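Long-range contacts in DNA polymerase III, beta subunit (Eubacterium rectale, PDB 3T0P), which probably tethers DNA polymerases and other proteins to DNA as a ring-shaped sliding clamp, giving replication its processivity: residues I17-A21 against L52-T56; N48-L52 against P196-E202; T142-A147 against V169-D173; G157-E163 against D189-V195. All blocks are in the same frame, centred on the assembly; numbering follows the deposited sequence.

Contact 1 (I17-A21 against L52-T56); sequences IVSKA and LGIET. With EDO (1,2-ethanediol), chain X.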
# COMPACT_ATOMS: atom_id res chain seq x y z
N ILE B 17 -1.71 19.86 1.41
CA ILE B 17 -0.90 20.31 2.54
C ILE B 17 -1.80 20.51 3.78
O ILE B 17 -1.52 19.92 4.82
CB ILE B 17 -0.08 21.58 2.17
CG1 ILE B 17 1.07 21.18 1.18
CG2 ILE B 17 0.47 22.26 3.43
CD1 ILE B 17 1.74 22.35 0.49
N VAL B 18 -2.86 21.31 3.67
CA VAL B 18 -3.71 21.66 4.82
C VAL B 18 -4.51 20.48 5.36
O VAL B 18 -4.82 20.47 6.55
CB VAL B 18 -4.62 22.90 4.57
CG1 VAL B 18 -3.78 24.13 4.26
CG2 VAL B 18 -5.65 22.65 3.47
N SER B 19 -4.78 19.47 4.52
CA SER B 19 -5.49 18.24 4.90
C SER B 19 -4.81 17.48 6.05
O SER B 19 -5.48 16.71 6.74
CB SER B 19 -5.62 17.30 3.70
OG SER B 19 -6.61 17.83 2.84
N LYS B 20 -3.50 17.67 6.25
CA LYS B 20 -2.75 17.00 7.34
C LYS B 20 -3.16 17.50 8.73
O LYS B 20 -2.77 16.89 9.71
CB LYS B 20 -1.24 17.16 7.14
CG LYS B 20 -0.65 16.04 6.30
CD LYS B 20 -1.15 16.06 4.86
CE LYS B 20 -0.52 15.02 3.98
NZ LYS B 20 -1.11 15.08 2.61
N ALA B 21 -3.96 18.60 8.81
CA ALA B 21 -4.45 19.16 10.07
C ALA B 21 -5.93 18.90 10.24
O ALA B 21 -6.54 19.35 11.22
CB ALA B 21 -4.18 20.65 10.12
N LEU B 52 -3.16 21.63 16.18
CA LEU B 52 -2.35 21.86 14.99
C LEU B 52 -3.14 22.63 13.94
O LEU B 52 -4.24 22.22 13.57
CB LEU B 52 -1.89 20.51 14.45
CG LEU B 52 -1.03 20.50 13.21
CD1 LEU B 52 0.39 20.91 13.55
CD2 LEU B 52 -1.00 19.09 12.60
N GLY B 53 -2.56 23.73 13.48
CA GLY B 53 -3.08 24.59 12.43
C GLY B 53 -2.15 24.61 11.24
O GLY B 53 -0.93 24.69 11.40
N ILE B 54 -2.69 24.48 10.03
CA ILE B 54 -1.90 24.56 8.81
C ILE B 54 -2.60 25.58 7.92
O ILE B 54 -3.82 25.53 7.71
CB ILE B 54 -1.58 23.22 8.08
CG1 ILE B 54 -0.97 22.18 9.03
CG2 ILE B 54 -0.62 23.47 6.90
CD1 ILE B 54 -0.83 20.79 8.44
N GLU B 55 -1.80 26.46 7.35
CA GLU B 55 -2.16 27.57 6.49
C GLU B 55 -1.28 27.56 5.27
O GLU B 55 -0.07 27.35 5.38
CB GLU B 55 -1.90 28.83 7.30
CG GLU B 55 -2.72 30.05 6.97
CD GLU B 55 -2.31 31.13 7.96
OE1 GLU B 55 -1.20 31.67 7.81
OE2 GLU B 55 -3.05 31.33 8.95
N THR B 56 -1.86 27.81 4.11
CA THR B 56 -1.09 27.83 2.88
C THR B 56 -1.71 28.88 1.94
O THR B 56 -2.92 29.15 2.00
CB THR B 56 -0.96 26.40 2.29
OG1 THR B 56 0.19 26.31 1.46
CG2 THR B 56 -2.20 25.93 1.56
C1 EDO X . 2.37 32.43 4.41
O1 EDO X . 3.06 31.17 4.41
C2 EDO X . 1.11 32.36 5.28
O2 EDO X . 0.44 31.11 5.08
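Where Ile54 meets Ile17 and Val18, no ring or amide side chain takes part; the flat groups are peptide units reached by methyls, Ile54 CD1 coming within 3.8 Å of Ile17 O and Val18 CG1 within 3.7 Å of Ile54 O. The arrangement is helix on sheet, the plan on which the domains of a sliding clamp are built: the end of helix 8-18 and the short 3-10 turn after it lie against strand 52-58 of the N-terminal domain. No hydrogen bond crosses the contact, which is buried and largely apolar. Ile54 is its centre. With CG1 anti to the carbonyl carbon (chi1 -51°) and CG2 anti to the backbone N, its branches part: CG2 meets Ile17 CG2 at 3.8 Å, the two side chains crossing at about a right angle, whereas CG1 lies 3.7 Å from Ala21 CB. Beyond it, CD1 rests on the CB of Lys20, whose amine is bonded to Asn16 O. Replacing Ile54 by alanine would probably open a gap under the helix end, leaving Ile17 CG2 without its mate and Ala21 CB with less to rest on. Toward the start of the strand, Leu52 CD2 comes to 4.0 Å from Lys20 O. Farther along, the Thr56 hydroxyl is hydrogen-bonded with Thr231 and Asn230, and Thr56 CG2 presses on Val18 CG1 at 3.6 Å.

Contact 2 (N48-L52 against P196-E202); sequences NDMEL and PGKTLQE. With ACT (acetate ion), chain T; ACT (acetate ion), chain S.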
# COMPACT_ATOMS: atom_id res chain seq x y z
N ASN B 48 -7.62 23.57 10.89
CA ASN B 48 -7.26 23.69 12.30
C ASN B 48 -8.00 22.66 13.13
O ASN B 48 -9.22 22.62 13.09
CB ASN B 48 -7.54 25.10 12.81
CG ASN B 48 -7.01 25.37 14.18
OD1 ASN B 48 -6.17 24.64 14.70
ND2 ASN B 48 -7.49 26.43 14.80
N ASP B 49 -7.26 21.86 13.93
CA ASP B 49 -7.86 20.88 14.83
C ASP B 49 -7.79 21.35 16.29
O ASP B 49 -8.11 20.57 17.19
CB ASP B 49 -7.21 19.50 14.65
CG ASP B 49 -5.76 19.39 15.09
OD1 ASP B 49 -5.45 19.82 16.21
OD2 ASP B 49 -4.95 18.85 14.32
N MSE B 50 -7.39 22.62 16.52
CA MSE B 50 -7.24 23.33 17.82
C MSE B 50 -5.88 23.07 18.46
O MSE B 50 -5.45 23.86 19.31
CB MSE B 50 -8.37 23.03 18.82
CG MSE B 50 -9.76 23.35 18.27
SE MSE B 50 -9.97 25.16 17.53
CE MSE B 50 -10.04 26.15 19.26
N GLU B 51 -5.19 22.00 18.08
CA GLU B 51 -3.84 21.70 18.52
C GLU B 51 -2.86 22.09 17.39
O GLU B 51 -1.87 22.77 17.62
CB GLU B 51 -3.69 20.21 18.90
CG GLU B 51 -2.27 19.83 19.28
CD GLU B 51 -2.11 18.47 19.92
OE1 GLU B 51 -2.33 18.37 21.15
OE2 GLU B 51 -1.75 17.51 19.20
N LEU B 52 -3.16 21.63 16.18
CA LEU B 52 -2.35 21.86 14.99
C LEU B 52 -3.14 22.63 13.94
O LEU B 52 -4.24 22.22 13.57
CB LEU B 52 -1.89 20.51 14.45
CG LEU B 52 -1.03 20.50 13.21
CD1 LEU B 52 0.39 20.91 13.55
CD2 LEU B 52 -1.00 19.09 12.60
N PRO B 196 4.02 18.30 20.41
CA PRO B 196 3.19 17.09 20.27
C PRO B 196 3.68 16.16 19.15
O PRO B 196 4.17 16.65 18.13
CB PRO B 196 1.80 17.65 19.94
CG PRO B 196 1.81 19.03 20.51
CD PRO B 196 3.20 19.53 20.32
N GLY B 197 3.57 14.85 19.37
CA GLY B 197 3.98 13.83 18.42
C GLY B 197 3.25 13.94 17.11
O GLY B 197 3.88 13.90 16.04
N LYS B 198 1.92 14.16 17.18
CA LYS B 198 1.08 14.32 15.99
C LYS B 198 1.58 15.49 15.09
O LYS B 198 1.54 15.37 13.89
CB LYS B 198 -0.38 14.53 16.38
CG LYS B 198 -1.36 14.44 15.19
CD LYS B 198 -2.84 14.55 15.64
CE LYS B 198 -3.24 15.90 16.24
NZ LYS B 198 -3.09 17.04 15.30
N THR B 199 2.04 16.61 15.69
CA THR B 199 2.55 17.76 14.93
C THR B 199 3.73 17.37 14.06
O THR B 199 3.77 17.71 12.89
CB THR B 199 2.93 18.88 15.88
OG1 THR B 199 1.72 19.37 16.46
CG2 THR B 199 3.71 20.00 15.18
N LEU B 200 4.68 16.66 14.65
CA LEU B 200 5.89 16.17 14.01
C LEU B 200 5.57 15.11 12.99
O LEU B 200 6.16 15.16 11.91
CB LEU B 200 6.88 15.66 15.06
CG LEU B 200 7.31 16.74 16.07
CD1 LEU B 200 8.19 16.14 17.11
CD2 LEU B 200 8.00 17.92 15.38
N GLN B 201 4.61 14.22 13.26
CA GLN B 201 4.20 13.20 12.28
C GLN B 201 3.55 13.84 11.05
O GLN B 201 3.90 13.49 9.93
CB GLN B 201 3.22 12.19 12.90
CG GLN B 201 3.86 11.18 13.82
CD GLN B 201 2.84 10.44 14.67
OE1 GLN B 201 1.71 10.91 14.91
NE2 GLN B 201 3.24 9.30 15.20
N GLU B 202 2.66 14.83 11.26
CA GLU B 202 1.96 15.50 10.16
C GLU B 202 2.91 16.39 9.35
O GLU B 202 2.79 16.45 8.12
CB GLU B 202 0.77 16.33 10.68
CG GLU B 202 -0.33 15.47 11.32
CD GLU B 202 -0.76 14.24 10.54
OE1 GLU B 202 -1.01 14.37 9.32
OE2 GLU B 202 -0.82 13.15 11.14
C ACT T . -4.58 15.66 12.57
O ACT T . -4.70 14.97 11.57
OXT ACT T . -3.52 16.25 12.77
CH3 ACT T . -5.74 15.73 13.54
C ACT S . -3.62 26.16 16.66
O ACT S . -4.83 26.41 16.74
OXT ACT S . -3.21 25.75 15.62
CH3 ACT S . -2.65 26.38 17.79
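Leu52 and Thr199 bring the two backbones nearest, CA to CA 6.4 Å, where the turn between strands 43-48 and 52-58 meets the first turns of helix 197-206. The two carboxylate oxygens of Asp49 have separate tasks. OD1 accepts from Glu51 N and Leu52 N on the same face of the carboxylate, the first an Asx turn, the second completing an Asx motif, while OD2 forms a salt bridge of 2.8 Å with Lys198 NZ, which stands 35° above the carboxylate plane. The lysine chain bends at its last two torsions (chi3 65°, chi4 62°), and its amine also holds an acetate, probably from the crystallisation liquor, NZ to OXT 2.7 Å. With alanine in place of Asp49, Lys198 would probably lose its salt-bridge partner, and Glu51 N and Leu52 N the carboxylate oxygen they share. Glu51 slides past Pro196, its OE2 3.6 Å from Pro196 CB. Leu52 forks over the helix: CD1 lies 3.6 Å from Thr199 OG1, itself bonded to Ser235, and CD2 3.8 Å from Glu202 CB. The contact thus joins the N-terminal and central domains alongside the pairing of strands 52-58 and 231-236, while Leu200, pointing away from the turn, packs on strand 157-163.

Contact 3 (T142-A147 against V169-D173); sequences TIFSIA and VVSLD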
# COMPACT_ATOMS: atom_id res chain seq x y z
N THR B 142 13.73 9.90 15.66
CA THR B 142 13.28 9.94 17.05
C THR B 142 11.79 9.66 17.27
O THR B 142 11.42 9.25 18.37
CB THR B 142 13.58 11.33 17.69
OG1 THR B 142 12.92 12.35 16.92
CG2 THR B 142 15.05 11.65 17.77
N ILE B 143 10.93 9.96 16.30
CA ILE B 143 9.47 9.88 16.44
C ILE B 143 8.93 8.50 16.87
O ILE B 143 7.90 8.43 17.54
CB ILE B 143 8.72 10.41 15.18
CG1 ILE B 143 7.32 10.97 15.53
CG2 ILE B 143 8.66 9.37 14.04
CD1 ILE B 143 7.32 12.14 16.43
N PHE B 144 9.62 7.41 16.50
CA PHE B 144 9.18 6.05 16.79
C PHE B 144 9.12 5.72 18.28
O PHE B 144 8.48 4.73 18.62
CB PHE B 144 10.10 5.05 16.08
CG PHE B 144 11.52 5.08 16.58
CD1 PHE B 144 11.89 4.41 17.74
CD2 PHE B 144 12.49 5.81 15.90
CE1 PHE B 144 13.19 4.48 18.22
CE2 PHE B 144 13.79 5.88 16.39
CZ PHE B 144 14.14 5.18 17.53
N SER B 145 9.81 6.49 19.16
CA SER B 145 9.84 6.11 20.57
C SER B 145 9.05 7.05 21.49
O SER B 145 9.27 7.05 22.69
CB SER B 145 11.27 5.93 21.08
OG SER B 145 12.09 7.01 20.72
N ILE B 146 8.05 7.76 20.95
CA ILE B 146 7.09 8.52 21.75
C ILE B 146 6.07 7.49 22.30
O ILE B 146 5.92 6.42 21.69
CB ILE B 146 6.41 9.67 20.94
CG1 ILE B 146 5.54 9.11 19.77
CG2 ILE B 146 7.44 10.71 20.47
CD1 ILE B 146 4.61 10.13 19.07
N ALA B 147 5.36 7.78 23.40
CA ALA B 147 4.39 6.81 23.92
C ALA B 147 3.21 6.60 22.96
O ALA B 147 2.76 7.54 22.31
CB ALA B 147 3.89 7.22 25.29
N VAL B 169 17.08 16.72 20.30
CA VAL B 169 15.71 16.22 20.12
C VAL B 169 15.60 14.92 20.87
O VAL B 169 16.45 14.05 20.71
CB VAL B 169 15.33 16.12 18.62
CG1 VAL B 169 13.93 15.53 18.43
CG2 VAL B 169 15.43 17.49 17.96
N VAL B 170 14.60 14.82 21.77
CA VAL B 170 14.43 13.68 22.68
C VAL B 170 13.00 13.15 22.63
O VAL B 170 12.05 13.93 22.68
CB VAL B 170 14.81 14.06 24.15
CG1 VAL B 170 14.72 12.87 25.10
CG2 VAL B 170 16.18 14.70 24.25
N SER B 171 12.86 11.81 22.59
CA SER B 171 11.61 11.10 22.76
C SER B 171 11.84 9.92 23.71
O SER B 171 12.96 9.40 23.78
CB SER B 171 11.02 10.63 21.44
OG SER B 171 11.89 9.72 20.81
N LEU B 172 10.82 9.54 24.47
CA LEU B 172 10.88 8.43 25.40
C LEU B 172 9.47 7.91 25.67
O LEU B 172 8.50 8.65 25.57
CB LEU B 172 11.63 8.78 26.71
CG LEU B 172 11.05 9.82 27.67
CD1 LEU B 172 10.18 9.16 28.75
CD2 LEU B 172 12.16 10.55 28.39
N ASP B 173 9.35 6.62 25.99
CA ASP B 173 8.04 6.02 26.24
C ASP B 173 8.03 5.22 27.56
O ASP B 173 7.03 4.58 27.86
CB ASP B 173 7.65 5.13 25.04
CG ASP B 173 8.61 3.99 24.75
OD1 ASP B 173 9.61 3.83 25.50
OD2 ASP B 173 8.35 3.23 23.78
O HOH W 1 6.69 3.77 21.81
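Ser171 and the loop residues Thr142 and Ser145 form the polar heart of this contact, in which the loop after helix 132-140 lies against strand 166-172 in the central domain of the clamp fold. Among the hydrogen bonds, Ser171 OG gives its proton to Thr142 O at 2.5 Å, approaching at an angle of 138° at the oxygen and tilted 27° from the carbonyl plane. Ser145 N reaches the same oxygen from the opposite face, so this carbonyl is gripped from the strand and from its own turn. The two hydroxyls also meet, Ser145 OG to Ser171 OG 2.7 Å, and Ser145 OG has a further partner in Ser178 of the next strand. With chi1 of 63°, Ser171 holds its hydroxyl between its own backbone N and carbonyl carbon, within reach of both loop oxygens. The Thr142 hydroxyl is hydrogen-bonded with Val138 and Glu158, and the Asp173 carboxylate is held by a salt bridge to Arg176 and a bond from His175 N. Van der Waals touches flank this group: Thr142 OG1 and CG2 cross Val169 CG1 at about a right angle, Ile146 CG2 lies 3.7 Å from Ser171 CB, and near the end of the strand Asp173 CB packs 3.8 Å from Ala147 CA. Water finishes the join: one molecule donates to Ile146 O at 2.8 Å and to Asp173 OD2 at 2.6 Å.

Contact 4 (G157-E163 against D189-V195); sequences GELFEIE and DSKKVVV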
# COMPACT_ATOMS: atom_id res chain seq x y z
N GLY B 157 4.90 13.65 23.29
CA GLY B 157 5.62 14.65 22.51
C GLY B 157 7.11 14.40 22.43
O GLY B 157 7.61 13.39 22.93
N GLU B 158 7.82 15.31 21.75
CA GLU B 158 9.27 15.29 21.66
C GLU B 158 9.83 16.55 22.25
O GLU B 158 9.36 17.65 21.92
CB GLU B 158 9.76 15.14 20.23
CG GLU B 158 9.35 13.82 19.61
CD GLU B 158 10.27 13.26 18.56
OE1 GLU B 158 10.87 14.03 17.77
OE2 GLU B 158 10.38 12.02 18.52
N LEU B 159 10.85 16.41 23.10
CA LEU B 159 11.56 17.54 23.65
C LEU B 159 12.45 18.16 22.55
O LEU B 159 13.18 17.45 21.85
CB LEU B 159 12.43 17.12 24.85
CG LEU B 159 13.30 18.23 25.48
CD1 LEU B 159 12.48 19.16 26.35
CD2 LEU B 159 14.43 17.63 26.29
N PHE B 160 12.38 19.49 22.42
CA PHE B 160 13.24 20.28 21.54
C PHE B 160 14.04 21.20 22.46
O PHE B 160 13.46 22.02 23.17
CB PHE B 160 12.40 21.04 20.50
CG PHE B 160 12.12 20.20 19.27
CD1 PHE B 160 11.24 19.12 19.32
CD2 PHE B 160 12.75 20.49 18.07
CE1 PHE B 160 11.01 18.33 18.20
CE2 PHE B 160 12.51 19.70 16.93
CZ PHE B 160 11.65 18.62 17.01
N GLU B 161 15.37 21.01 22.52
CA GLU B 161 16.24 21.78 23.41
C GLU B 161 17.39 22.45 22.64
O GLU B 161 18.11 21.79 21.89
CB GLU B 161 16.79 20.88 24.50
CG GLU B 161 17.44 21.61 25.66
CD GLU B 161 17.97 20.69 26.74
OE1 GLU B 161 17.87 19.45 26.59
OE2 GLU B 161 18.50 21.22 27.75
N ILE B 162 17.53 23.76 22.83
CA ILE B 162 18.54 24.60 22.18
C ILE B 162 19.35 25.29 23.25
O ILE B 162 18.78 25.86 24.18
CB ILE B 162 17.88 25.64 21.23
CG1 ILE B 162 17.30 24.97 19.98
CG2 ILE B 162 18.86 26.75 20.84
CD1 ILE B 162 16.08 25.71 19.40
N GLU B 163 20.69 25.23 23.11
CA GLU B 163 21.71 25.87 23.94
C GLU B 163 22.81 26.29 22.99
O GLU B 163 23.40 25.44 22.32
CB GLU B 163 22.26 24.93 25.05
CG GLU B 163 21.21 24.20 25.89
CD GLU B 163 20.48 25.01 26.95
OE1 GLU B 163 21.15 25.64 27.80
OE2 GLU B 163 19.22 24.94 26.97
N ASP B 189 19.29 31.76 21.76
CA ASP B 189 18.95 31.79 23.18
C ASP B 189 18.49 30.42 23.59
O ASP B 189 17.98 29.66 22.75
CB ASP B 189 17.86 32.83 23.49
CG ASP B 189 18.22 34.28 23.25
OD1 ASP B 189 19.44 34.60 23.26
OD2 ASP B 189 17.29 35.10 23.07
N SER B 190 18.67 30.08 24.87
CA SER B 190 18.24 28.80 25.39
C SER B 190 16.72 28.66 25.28
O SER B 190 15.98 29.62 25.52
CB SER B 190 18.70 28.62 26.82
OG SER B 190 20.10 28.47 26.82
N LYS B 191 16.29 27.47 24.87
CA LYS B 191 14.88 27.11 24.71
C LYS B 191 14.73 25.63 24.99
O LYS B 191 15.61 24.86 24.61
CB LYS B 191 14.37 27.47 23.29
CG LYS B 191 13.55 28.75 23.28
CD LYS B 191 13.64 29.46 21.94
CE LYS B 191 13.05 30.85 22.03
NZ LYS B 191 13.44 31.67 20.87
N LYS B 192 13.65 25.24 25.67
CA LYS B 192 13.33 23.87 26.04
C LYS B 192 11.81 23.71 25.97
O LYS B 192 11.10 24.25 26.81
CB LYS B 192 13.88 23.59 27.45
CG LYS B 192 14.30 22.15 27.70
CD LYS B 192 14.63 21.91 29.17
CE LYS B 192 14.64 20.43 29.48
NZ LYS B 192 15.22 20.12 30.83
N VAL B 193 11.30 23.05 24.93
CA VAL B 193 9.87 22.87 24.70
C VAL B 193 9.54 21.43 24.31
O VAL B 193 10.41 20.70 23.82
CB VAL B 193 9.30 23.86 23.64
CG1 VAL B 193 9.47 25.31 24.09
CG2 VAL B 193 9.90 23.62 22.25
N VAL B 194 8.28 21.04 24.49
CA VAL B 194 7.81 19.71 24.14
C VAL B 194 6.72 19.87 23.06
O VAL B 194 5.65 20.45 23.31
CB VAL B 194 7.33 18.88 25.37
CG1 VAL B 194 6.97 17.45 24.96
CG2 VAL B 194 8.39 18.86 26.47
N VAL B 195 7.05 19.40 21.86
CA VAL B 195 6.22 19.47 20.67
C VAL B 195 5.36 18.19 20.59
O VAL B 195 5.94 17.11 20.64
CB VAL B 195 7.06 19.66 19.36
CG1 VAL B 195 6.16 19.89 18.15
CG2 VAL B 195 8.08 20.81 19.52
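Phe160, Val193 and Val195 form the apolar centre on one face of this antiparallel strand pair. Val195 CG2 comes obliquely to the ring, 3.6 Å from Phe160 CD1, while Val193 CG2 reaches Phe160 CB at 4.0 Å; Glu158 O lies at the ring's edge, in its plane. On the other face Leu159, with CG anti to its backbone N (chi1 177°), sends CD1 across to Val194 CG2 and to Lys192 CG, the latter at 3.8 Å. Six backbone hydrogen bonds join the strands through the hydrogen-bonded pairs Glu158-Val195, Phe160-Val193 and Ile162-Lys191; that from Phe160 N to Val193 O, 2.7 Å, is nearly straight, and at the buried end of the pair Gly157 CA passes 3.1 Å from Val195 O, where a CB would clash. Farther out, Glu161 and Lys192 run side by side, CG to CG 3.8 Å, but the Glu161 carboxylate makes its salt bridge with Arg168. At the exposed end Ser190 OG and Glu163 OE1 make only a weak bond of 3.2 Å. Strand 187-196 is outermost in its sheet within the chain; strand 157-163 pairs on its other side with 166-172, and Leu200 of helix 197-206 packs on Phe160 and Val195.

From the N terminus, contact 1 closes the first loop, bringing strand 52-58 back to the end of helix 8-18 within the N-terminal domain. Contact 2 starts in the turn just before that strand, sharing Leu52, and closes a far longer loop of 143 residues that reaches the central domain. Contacts 3 and 4 are nested inside it and cross each other, their segments alternating along the chain: the loop after helix 132-140, then strands 157-163, 166-172 and 187-196. These strands are neighbours in one sheet, and a Glu158-Thr142 bond links the two contacts. Leu200 of contact 2 touches both, so helix 197-206 ties that sheet to the N-terminal domain.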